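Local atomic coordinates of DyP2 (Amycolatopsis sp. ATCC 39116, PDB entry 4G2C), a protein that is a haem-containing, multifunctional dye-decolourising peroxidase from a lignin-reactive bacterium, and probably oxidises dyes and lignin-related compounds at the expense of hydrogen peroxide. Residues Asp65-Leu70 and Val167-Asp172; Val241-Pro246 and Asp333-Ser338; Asn279-Lys284 and Arg396-Val401. All coordinates share one frame; numbering follows the deposited sequence.

Contact 1. Residues Asp65-Leu70 and Val167-Asp172; sequences DRLTVL and VLLLGD. With ACT (acetate ion), chain T.
Val69 and Val167 meet across two antiparallel strands, 66-70 and 167-172, whose axes approach to 4.7 Å at 170°. From CB of Val69, CG1 stands anti to the backbone N (chi1 -175°) and touches Val167 CG2 at 3.7 Å. The same methyl and CG2 both pack against Leu169 CD2, each at 4.0 Å; the Leu169 side chain lies alongside, pointing the same way. Beta-branched and leucine side chains suit this buried face, where Leu404 of strand 402-409 covers Val69 and Met406 covers Leu67. Six backbone hydrogen bonds join the pairs Arg66-Asp172, Thr68-Leu170 and Leu70-Leu168, between two inner strands of the antiparallel sheet of the DyP alpha+beta barrel domain. At one end Asp65 and Arg66 both face Asp172, a classic beta bulge. On the other face Leu70 CB meets Leu168 CB at 3.9 Å, and Leu70 and Leu170 reach helix 175-188. Gly171 CA makes an ordinary antiparallel CA-H...O contact with Arg66 O; glycine suits, since Leu67 CD1 lies over the place a CB would take. Arg66, bent at chi2 (-59°), brings NH1 to an acetate, probably from the crystallisation liquor, bonding its O at 3.2 Å and, weakly, OXT.

Contact 2. Residues Val241-Pro246 and Asp333-Ser338; sequences VNDWDP and DFSYDS. With ACT (acetate ion), chain H.
Neither segment is regular: residues 241-246 and 333-338 are loops whose backbones draw together at two places, Asp243 with Phe334 (CA atoms 5.2 Å apart) and Trp244 with Asp333 (5.0 Å). Residues 242-244 direct three consecutive backbone N-H groups at the carboxylate of Asp333. With CG anti to its own backbone N (chi1 -158°), that side chain swings across to them. OD2 accepts from Asn242 N at 2.9 Å, on the syn side. OD1 accepts twice, from Asp243 N at 2.7 Å, also syn, and from Trp244 N at 2.9 Å, nearly in line with the C-O bond; the two syn donors both stand somewhat out of the carboxylate plane. Aspartate suits this place because its short arm carries two acceptor oxygens. Beyond it, Trp244 CB rests 3.5 Å from Phe334 O, while the indole leads on to cation-pi contacts with Arg357 and Arg369. Phe334 turns away, its side chain about 5 Å from the haem. At the surface, Ser335 OG donates to OXT of an acetate, probably from the crystallisation liquor (3.2 Å), and accepts from Asp337 N, closing an ST turn. Asp243 OD1 lies 2.6 Å from the same OXT, so close that one acid group probably holds a proton. Three N-H donors sharing the Asp333 carboxylate join the two loops, fix its rotation and would be expected to favour its charged form.

Contact 3. Residues Asn279-Lys284 and Arg396-Val401; sequences NVRLFK and RPAKDV
Val280 lies on Arg396 and Pro397 with its two methyls divided between them. CG1, anti to the backbone N (chi1 -179°), presses on Arg396 CB at 3.5 Å, while CG2 turns to Pro397 CG at 4.1 Å and to Val401 CG2. A compact branched residue fits here, where the first turn of helix 280-293 leans on the loop that leads into strand 402-409. Asn279 is the N-cap of that helix: its OD1 accepts from Leu282 N at 2.9 Å, the donor standing above the carbonyl plane. The same amide lies against Ala398, whose CB is 3.4 Å from OD1. Another N-H of the first turn goes to the loop, Arg281 N donating to Pro397 O at 2.9 Å. Bends at chi2 and chi3 turn the Arg281 guanidinium so that Ala398 CB sits over one face near its rim, 3.5 Å above the plane; a small methyl suits such close cover. Lys284 and Arg396 cross through their aliphatic stems, CG to CG at 4.1 Å. Their charges form separate salt bridges, Lys284 with Glu287 of the manganese site and Arg396 with Asp385; hydrogen bonds to Phe215 O from Lys284, and to Asp386 O and Ala389 O from Arg396, add to these.

In the fold
From the N terminus, contact 1 comes first: it joins strand 66-74 to strand 166-172 and closes an excursion of 96 residues, rather less than half of it helical, before either other contact opens. The chain then leaves helix 228-237 through loop 241-246, where contact 2 opens, and traverses strand 267-278 to the start of helix 280-293, where contact 3 opens. Contact 2 closes at 333-338 and contact 3 only at 396-401, so these two cross rather than nest. Contact 1 pairs inner strands of one five-stranded sheet, contact 2 ties loops near the haem, and contact 3 links a helix beside the manganese to the entry of strand 402-409 in the other sheet. Centres of contacts 1 and 2 lie 34 Å apart, on opposite sides of the chain's centre.

Contact 1. Residues Asp65-Leu70 and Val167-Asp172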
# COMPACT_ATOMS: atom_id res chain seq x y z
N ASP A 65 -11.55 -8.22 1.27
CA ASP A 65 -12.59 -7.20 1.46
C ASP A 65 -13.06 -7.23 2.91
O ASP A 65 -13.56 -6.25 3.44
CB ASP A 65 -13.77 -7.43 0.52
CG ASP A 65 -13.39 -7.27 -0.95
OD1 ASP A 65 -12.51 -6.44 -1.26
OD2 ASP A 65 -13.98 -7.98 -1.79
N ARG A 66 -12.90 -8.39 3.53
CA ARG A 66 -13.07 -8.52 4.97
C ARG A 66 -11.72 -8.97 5.45
O ARG A 66 -11.19 -9.98 4.98
CB ARG A 66 -14.13 -9.57 5.31
CG ARG A 66 -15.56 -9.12 5.04
CD ARG A 66 -15.88 -7.87 5.85
NE ARG A 66 -17.32 -7.65 5.98
CZ ARG A 66 -17.99 -7.76 7.12
NH1 ARG A 66 -17.36 -8.06 8.25
NH2 ARG A 66 -19.31 -7.54 7.13
N LEU A 67 -11.15 -8.22 6.38
CA LEU A 67 -9.82 -8.51 6.88
C LEU A 67 -9.76 -8.35 8.39
O LEU A 67 -10.17 -7.33 8.94
CB LEU A 67 -8.79 -7.57 6.23
CG LEU A 67 -7.38 -7.60 6.81
CD1 LEU A 67 -6.71 -8.93 6.49
CD2 LEU A 67 -6.57 -6.44 6.27
N THR A 68 -9.24 -9.38 9.05
CA THR A 68 -8.93 -9.31 10.47
C THR A 68 -7.42 -9.28 10.64
O THR A 68 -6.73 -10.10 10.05
CB THR A 68 -9.52 -10.54 11.23
OG1 THR A 68 -10.89 -10.29 11.56
CG2 THR A 68 -8.74 -10.82 12.51
N VAL A 69 -6.92 -8.31 11.40
CA VAL A 69 -5.49 -8.17 11.68
C VAL A 69 -5.25 -8.45 13.16
O VAL A 69 -5.91 -7.85 14.01
CB VAL A 69 -4.98 -6.73 11.42
CG1 VAL A 69 -3.49 -6.66 11.61
CG2 VAL A 69 -5.38 -6.25 10.02
N LEU A 70 -4.30 -9.34 13.46
CA LEU A 70 -4.00 -9.72 14.83
C LEU A 70 -2.52 -9.52 15.13
O LEU A 70 -1.67 -10.11 14.47
CB LEU A 70 -4.38 -11.18 15.07
CG LEU A 70 -5.85 -11.58 14.96
CD1 LEU A 70 -6.00 -13.09 15.15
CD2 LEU A 70 -6.72 -10.82 15.97
N VAL A 167 2.38 -10.60 13.32
CA VAL A 167 1.08 -10.19 12.82
C VAL A 167 0.41 -11.34 12.08
O VAL A 167 1.07 -12.11 11.38
CB VAL A 167 1.16 -8.96 11.91
CG1 VAL A 167 1.98 -9.27 10.66
CG2 VAL A 167 -0.24 -8.49 11.55
N LEU A 168 -0.89 -11.46 12.26
CA LEU A 168 -1.67 -12.44 11.50
C LEU A 168 -2.64 -11.67 10.63
O LEU A 168 -3.30 -10.74 11.10
CB LEU A 168 -2.45 -13.35 12.43
CG LEU A 168 -1.70 -14.57 12.96
CD1 LEU A 168 -0.28 -14.19 13.29
CD2 LEU A 168 -2.42 -15.10 14.19
N LEU A 169 -2.72 -12.04 9.35
CA LEU A 169 -3.70 -11.48 8.45
C LEU A 169 -4.66 -12.58 8.00
O LEU A 169 -4.24 -13.61 7.47
CB LEU A 169 -3.02 -10.82 7.24
CG LEU A 169 -1.96 -9.75 7.59
CD1 LEU A 169 -1.18 -9.33 6.34
CD2 LEU A 169 -2.59 -8.54 8.25
N LEU A 170 -5.94 -12.38 8.26
CA LEU A 170 -6.98 -13.30 7.87
C LEU A 170 -7.94 -12.56 6.95
O LEU A 170 -8.65 -11.65 7.38
CB LEU A 170 -7.76 -13.79 9.09
CG LEU A 170 -7.08 -14.65 10.15
CD1 LEU A 170 -5.89 -13.92 10.79
CD2 LEU A 170 -8.14 -15.06 11.19
N GLY A 171 -7.96 -12.94 5.67
CA GLY A 171 -8.72 -12.20 4.68
C GLY A 171 -9.51 -13.06 3.71
O GLY A 171 -9.13 -14.19 3.38
N ASP A 172 -10.62 -12.50 3.24
CA ASP A 172 -11.51 -13.20 2.33
C ASP A 172 -12.48 -12.18 1.73
O ASP A 172 -12.52 -11.03 2.16
CB ASP A 172 -12.28 -14.30 3.08
CG ASP A 172 -12.79 -15.40 2.15
OD1 ASP A 172 -12.01 -16.32 1.81
OD2 ASP A 172 -13.98 -15.35 1.78
C ACT T . -13.93 -8.70 9.18
O ACT T . -14.70 -9.69 9.02
OXT ACT T . -13.98 -7.78 8.32
CH3 ACT T . -12.99 -8.62 10.34

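Contact 2. Residues Val241-Pro246 and Asp333-Ser338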
# COMPACT_ATOMS: atom_id res chain seq x y z
N VAL A 241 -0.19 -0.95 -21.85
CA VAL A 241 1.11 -0.77 -21.22
C VAL A 241 2.10 -0.10 -22.18
O VAL A 241 3.29 -0.39 -22.14
CB VAL A 241 1.69 -2.12 -20.78
CG1 VAL A 241 0.74 -2.83 -19.79
CG2 VAL A 241 1.94 -3.00 -22.00
N ASN A 242 1.61 0.78 -23.05
CA ASN A 242 2.46 1.39 -24.08
C ASN A 242 3.29 2.53 -23.53
O ASN A 242 4.40 2.78 -23.97
CB ASN A 242 1.62 1.95 -25.23
CG ASN A 242 0.76 0.91 -25.90
OD1 ASN A 242 1.12 -0.27 -26.02
ND2 ASN A 242 -0.41 1.34 -26.36
N ASP A 243 2.72 3.23 -22.58
CA ASP A 243 3.33 4.44 -22.07
C ASP A 243 3.97 4.14 -20.71
O ASP A 243 5.07 4.62 -20.41
CB ASP A 243 2.26 5.50 -21.95
CG ASP A 243 2.81 6.89 -21.93
OD1 ASP A 243 4.04 7.03 -21.73
OD2 ASP A 243 2.00 7.84 -22.10
N TRP A 244 3.29 3.33 -19.90
CA TRP A 244 3.82 2.94 -18.60
C TRP A 244 3.99 1.42 -18.52
O TRP A 244 3.03 0.67 -18.69
CB TRP A 244 2.92 3.44 -17.47
CG TRP A 244 3.35 2.95 -16.11
CD1 TRP A 244 2.72 2.03 -15.33
CD2 TRP A 244 4.54 3.33 -15.40
NE1 TRP A 244 3.43 1.82 -14.18
CE2 TRP A 244 4.55 2.61 -14.20
CE3 TRP A 244 5.59 4.22 -15.68
CZ2 TRP A 244 5.57 2.75 -13.26
CZ3 TRP A 244 6.59 4.36 -14.76
CH2 TRP A 244 6.58 3.63 -13.56
N ASP A 245 5.22 0.97 -18.29
CA ASP A 245 5.50 -0.45 -18.08
C ASP A 245 5.40 -0.73 -16.57
O ASP A 245 6.18 -0.20 -15.78
CB ASP A 245 6.89 -0.78 -18.64
CG ASP A 245 7.35 -2.21 -18.32
OD1 ASP A 245 6.50 -3.12 -18.19
OD2 ASP A 245 8.59 -2.43 -18.21
N PRO A 246 4.40 -1.53 -16.16
CA PRO A 246 4.21 -1.80 -14.72
C PRO A 246 5.04 -2.99 -14.20
O PRO A 246 5.00 -3.28 -13.00
CB PRO A 246 2.71 -2.11 -14.63
CG PRO A 246 2.40 -2.75 -15.97
CD PRO A 246 3.33 -2.12 -16.98
N ASP A 333 -2.09 3.66 -18.10
CA ASP A 333 -1.10 3.78 -19.16
C ASP A 333 -0.78 5.24 -19.50
O ASP A 333 -1.21 5.76 -20.52
CB ASP A 333 -1.61 3.07 -20.41
CG ASP A 333 -0.50 2.68 -21.33
OD1 ASP A 333 0.67 2.79 -20.90
OD2 ASP A 333 -0.78 2.26 -22.47
N PHE A 334 -0.03 5.89 -18.62
CA PHE A 334 0.38 7.28 -18.82
C PHE A 334 1.69 7.55 -18.08
O PHE A 334 2.05 6.84 -17.14
CB PHE A 334 -0.68 8.24 -18.27
CG PHE A 334 -0.91 8.10 -16.79
CD1 PHE A 334 -0.09 8.76 -15.87
CD2 PHE A 334 -1.91 7.26 -16.31
CE1 PHE A 334 -0.27 8.61 -14.50
CE2 PHE A 334 -2.11 7.09 -14.93
CZ PHE A 334 -1.29 7.78 -14.02
N SER A 335 2.39 8.59 -18.53
CA SER A 335 3.55 9.12 -17.84
C SER A 335 3.33 10.62 -17.80
O SER A 335 2.32 11.11 -18.29
CB SER A 335 4.85 8.81 -18.60
OG SER A 335 4.97 9.62 -19.77
N TYR A 336 4.29 11.36 -17.25
CA TYR A 336 4.20 12.81 -17.19
C TYR A 336 5.09 13.51 -18.23
O TYR A 336 5.41 14.69 -18.08
CB TYR A 336 4.56 13.28 -15.79
CG TYR A 336 3.68 12.66 -14.75
CD1 TYR A 336 2.38 13.11 -14.55
CD2 TYR A 336 4.14 11.60 -13.97
CE1 TYR A 336 1.56 12.52 -13.61
CE2 TYR A 336 3.33 11.01 -13.02
CZ TYR A 336 2.04 11.48 -12.85
OH TYR A 336 1.23 10.91 -11.91
N ASP A 337 5.48 12.78 -19.27
CA ASP A 337 6.42 13.29 -20.26
C ASP A 337 5.82 14.40 -21.13
O ASP A 337 6.55 15.16 -21.75
CB ASP A 337 6.98 12.15 -21.13
CG ASP A 337 7.99 11.29 -20.39
OD1 ASP A 337 8.41 11.67 -19.28
OD2 ASP A 337 8.37 10.23 -20.92
N SER A 338 4.49 14.48 -21.18
CA SER A 338 3.80 15.60 -21.82
C SER A 338 3.21 16.54 -20.79
O SER A 338 2.23 17.24 -21.09
CB SER A 338 2.67 15.10 -22.72
OG SER A 338 3.17 14.41 -23.84
C ACT H . 7.00 7.56 -23.08
O ACT H . 7.60 8.42 -23.79
OXT ACT H . 6.39 7.99 -22.07
CH3 ACT H . 7.02 6.10 -23.44

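Contact 3. Residues Asn279-Lys284 and Arg396-Val401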
# COMPACT_ATOMS: atom_id res chain seq x y z
N ASN A 279 -9.31 12.12 8.24
CA ASN A 279 -10.33 13.10 8.52
C ASN A 279 -10.95 13.55 7.20
O ASN A 279 -10.53 14.55 6.60
CB ASN A 279 -9.73 14.29 9.28
CG ASN A 279 -10.79 15.30 9.73
OD1 ASN A 279 -11.84 15.44 9.12
ND2 ASN A 279 -10.49 16.01 10.81
N VAL A 280 -11.93 12.79 6.73
CA VAL A 280 -12.59 13.05 5.46
C VAL A 280 -13.19 14.44 5.45
O VAL A 280 -13.07 15.17 4.46
CB VAL A 280 -13.70 12.03 5.21
CG1 VAL A 280 -14.38 12.31 3.86
CG2 VAL A 280 -13.12 10.64 5.27
N ARG A 281 -13.81 14.81 6.56
CA ARG A 281 -14.40 16.14 6.69
C ARG A 281 -13.42 17.24 6.30
O ARG A 281 -13.73 18.11 5.48
CB ARG A 281 -14.91 16.36 8.13
CG ARG A 281 -15.41 17.79 8.40
CD ARG A 281 -16.57 17.83 9.41
NE ARG A 281 -16.15 17.65 10.81
CZ ARG A 281 -16.76 16.83 11.69
NH1 ARG A 281 -17.80 16.09 11.32
NH2 ARG A 281 -16.30 16.75 12.94
N LEU A 282 -12.24 17.21 6.89
CA LEU A 282 -11.29 18.29 6.70
C LEU A 282 -10.74 18.26 5.27
O LEU A 282 -10.45 19.31 4.67
CB LEU A 282 -10.17 18.16 7.72
CG LEU A 282 -9.00 19.13 7.69
CD1 LEU A 282 -9.45 20.55 7.91
CD2 LEU A 282 -8.02 18.70 8.77
N PHE A 283 -10.59 17.05 4.74
CA PHE A 283 -10.07 16.89 3.39
C PHE A 283 -11.05 17.47 2.37
O PHE A 283 -10.63 18.10 1.39
CB PHE A 283 -9.74 15.41 3.07
CG PHE A 283 -8.95 15.22 1.81
CD1 PHE A 283 -7.57 15.35 1.82
CD2 PHE A 283 -9.59 14.96 0.60
CE1 PHE A 283 -6.84 15.20 0.65
CE2 PHE A 283 -8.87 14.81 -0.56
CZ PHE A 283 -7.49 14.93 -0.53
N LYS A 284 -12.34 17.25 2.59
CA LYS A 284 -13.37 17.81 1.71
C LYS A 284 -13.50 19.32 1.86
O LYS A 284 -13.85 20.01 0.91
CB LYS A 284 -14.72 17.14 1.94
CG LYS A 284 -14.78 15.72 1.48
CD LYS A 284 -14.27 15.56 0.05
CE LYS A 284 -14.39 14.11 -0.41
NZ LYS A 284 -13.74 13.85 -1.71
N ARG A 396 -19.33 14.37 6.41
CA ARG A 396 -18.29 13.34 6.34
C ARG A 396 -17.67 13.05 7.71
O ARG A 396 -17.54 13.94 8.54
CB ARG A 396 -17.18 13.75 5.36
CG ARG A 396 -17.67 14.22 4.00
CD ARG A 396 -18.35 13.12 3.23
NE ARG A 396 -18.64 13.56 1.87
CZ ARG A 396 -19.28 12.82 0.96
NH1 ARG A 396 -19.71 11.60 1.27
NH2 ARG A 396 -19.50 13.31 -0.25
N PRO A 397 -17.27 11.80 7.95
CA PRO A 397 -16.58 11.50 9.21
C PRO A 397 -15.29 12.31 9.34
O PRO A 397 -14.73 12.75 8.34
CB PRO A 397 -16.27 10.01 9.09
CG PRO A 397 -16.35 9.72 7.62
CD PRO A 397 -17.39 10.62 7.08
N ALA A 398 -14.84 12.51 10.56
CA ALA A 398 -13.60 13.23 10.81
C ALA A 398 -12.55 12.32 11.46
O ALA A 398 -11.38 12.69 11.52
CB ALA A 398 -13.86 14.46 11.68
N LYS A 399 -12.98 11.15 11.94
CA LYS A 399 -12.06 10.22 12.62
C LYS A 399 -12.58 8.80 12.63
O LYS A 399 -13.73 8.55 12.27
CB LYS A 399 -11.82 10.67 14.07
CG LYS A 399 -13.09 10.72 14.92
CD LYS A 399 -12.77 11.06 16.38
CE LYS A 399 -14.05 11.15 17.23
NZ LYS A 399 -13.76 11.20 18.69
N ASP A 400 -11.73 7.86 13.05
CA ASP A 400 -12.11 6.46 13.27
C ASP A 400 -12.48 5.71 12.00
O ASP A 400 -13.05 4.61 12.06
CB ASP A 400 -13.25 6.34 14.28
CG ASP A 400 -12.81 6.65 15.70
OD1 ASP A 400 -11.59 6.78 15.93
OD2 ASP A 400 -13.68 6.75 16.59
N VAL A 401 -12.17 6.32 10.87
CA VAL A 401 -12.12 5.63 9.59
C VAL A 401 -10.76 5.98 8.98
O VAL A 401 -10.10 6.93 9.41
CB VAL A 401 -13.19 6.15 8.61
CG1 VAL A 401 -14.61 6.01 9.21
CG2 VAL A 401 -12.88 7.60 8.25